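Local coordinates for protein peroxiredoxin HYR1 (PDB 3CMI) that reduces hydroperoxides at the expense of thioredoxin and senses hydroperoxide stress, passing the oxidising signal on to the transcription activator YAP1, at residues 136-139 with 145-148. Sequence-based numbering, arbitrary orientation.
Sequences EKFL and KVYE
Leu139 is held to the 145-148 segment by both of its backbone polar groups. Its N-H reaches Glu148 O over 2.9 Å in an almost straight bond (174° at the hydrogen), while Leu139 O takes the N-H of Tyr147 at 2.8 Å, somewhat more bent at 157°. Glu148 O also receives a CA-H...O contact from Phe138 CA at 3.5 Å. Two residues, Tyr147 and Glu148, stand opposite the single Leu139, which makes this a classic beta bulge; Tyr147, the first of the two bulge residues, has nearly helical backbone angles, as the first position of such a bulge usually does. The bulge belongs to the hairpin of strands 137-140 and 146-150, at one side of the thioredoxin-like sheet, where 146-150 is an edge strand. Apolar contact is slighter: chi1 of -173° sets Val146 CG1 opposite the backbone N and brings it to the edge of the Phe138 ring, near the ring plane, 4.3 Å from Phe138 CD2. Both side chains also pack on Leu118 of helix 113-121. Tyr147 CB lies 3.5 Å from Leu139 O, and the phenol beyond it turns off from the 136-139 segment. The Leu139 side chain packs against Ile163 and Leu166 of helix 160-167.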
loop_
_atom_site.group_PDB
_atom_site.type_symbol
_atom_site.label_atom_id
_atom_site.label_comp_id
_atom_site.label_asym_id
_atom_site.label_seq_id
_atom_site.Cartn_x
_atom_site.Cartn_y
_atom_site.Cartn_z
ATOM N N GLU A 136 -4.107 6.484 -2.419
ATOM C CA GLU A 136 -2.710 6.894 -2.340
ATOM C C GLU A 136 -1.853 5.625 -2.197
ATOM O O GLU A 136 -2.297 4.633 -1.611
ATOM C CB GLU A 136 -2.500 7.851 -1.165
ATOM C CG GLU A 136 -1.423 8.880 -1.408
ATOM C CD GLU A 136 -1.516 10.094 -0.497
ATOM O OE1 GLU A 136 -0.560 10.319 0.261
ATOM O OE2 GLU A 136 -2.521 10.835 -0.539
ATOM N N LYS A 137 -0.640 5.660 -2.747
ATOM C CA LYS A 137 0.185 4.461 -2.922
ATOM C C LYS A 137 1.625 4.652 -2.444
ATOM O O LYS A 137 2.254 5.691 -2.707
ATOM C CB LYS A 137 0.209 4.052 -4.399
ATOM C CG LYS A 137 -1.164 3.841 -5.038
ATOM C CD LYS A 137 -1.129 4.184 -6.512
ATOM C CE LYS A 137 -2.524 4.174 -7.127
ATOM N NZ LYS A 137 -3.168 5.517 -7.124
ATOM N N PHE A 138 2.135 3.644 -1.742
ATOM C CA PHE A 138 3.527 3.602 -1.305
ATOM C C PHE A 138 4.164 2.344 -1.872
ATOM O O PHE A 138 3.620 1.248 -1.730
ATOM C CB PHE A 138 3.633 3.540 0.222
ATOM C CG PHE A 138 3.124 4.762 0.941
ATOM C CD1 PHE A 138 1.758 4.946 1.165
ATOM C CD2 PHE A 138 4.016 5.695 1.461
ATOM C CE1 PHE A 138 1.292 6.064 1.861
ATOM C CE2 PHE A 138 3.558 6.807 2.160
ATOM C CZ PHE A 138 2.194 6.996 2.354
ATOM N N LEU A 139 5.321 2.501 -2.506
ATOM C CA LEU A 139 6.052 1.369 -3.053
ATOM C C LEU A 139 7.224 1.042 -2.131
ATOM O O LEU A 139 8.012 1.926 -1.778
ATOM C CB LEU A 139 6.527 1.704 -4.469
ATOM C CG LEU A 139 6.763 0.633 -5.534
ATOM C CD1 LEU A 139 5.649 -0.416 -5.612
ATOM C CD2 LEU A 139 6.954 1.319 -6.879
ATOM N N LYS A 145 12.655 -1.053 2.447
ATOM C CA LYS A 145 12.802 0.399 2.442
ATOM C C LYS A 145 11.791 1.052 1.500
ATOM O O LYS A 145 11.653 0.651 0.343
ATOM C CB LYS A 145 14.234 0.788 2.052
ATOM C CG LYS A 145 15.293 0.319 3.043
ATOM C CD LYS A 145 16.692 0.719 2.606
ATOM C CE LYS A 145 17.767 0.090 3.497
ATOM N NZ LYS A 145 17.880 0.745 4.840
ATOM N N VAL A 146 11.084 2.059 2.003
ATOM C CA VAL A 146 10.091 2.765 1.200
ATOM C C VAL A 146 10.790 3.532 0.073
ATOM O O VAL A 146 11.659 4.373 0.319
ATOM C CB VAL A 146 9.210 3.706 2.055
ATOM C CG1 VAL A 146 8.086 4.293 1.211
ATOM C CG2 VAL A 146 8.633 2.961 3.270
ATOM N N TYR A 147 10.412 3.207 -1.161
ATOM C CA TYR A 147 11.029 3.786 -2.352
ATOM C C TYR A 147 10.414 5.134 -2.717
ATOM O O TYR A 147 11.136 6.096 -3.001
ATOM C CB TYR A 147 10.926 2.817 -3.537
ATOM C CG TYR A 147 11.548 3.343 -4.814
ATOM C CD1 TYR A 147 10.752 3.860 -5.838
ATOM C CD2 TYR A 147 12.933 3.334 -4.995
ATOM C CE1 TYR A 147 11.319 4.352 -7.011
ATOM C CE2 TYR A 147 13.512 3.823 -6.171
ATOM C CZ TYR A 147 12.695 4.330 -7.172
ATOM O OH TYR A 147 13.253 4.812 -8.337
ATOM N N GLU A 148 9.082 5.192 -2.719
ATOM C CA GLU A 148 8.359 6.397 -3.121
ATOM C C GLU A 148 6.875 6.347 -2.766
ATOM O O GLU A 148 6.267 5.272 -2.685
ATOM C CB GLU A 148 8.535 6.652 -4.630
ATOM C CG GLU A 148 8.060 8.023 -5.137
ATOM C CD GLU A 148 8.659 9.195 -4.370
ATOM O OE1 GLU A 148 9.639 9.773 -4.871
ATOM O OE2 GLU A 148 8.161 9.527 -3.264
#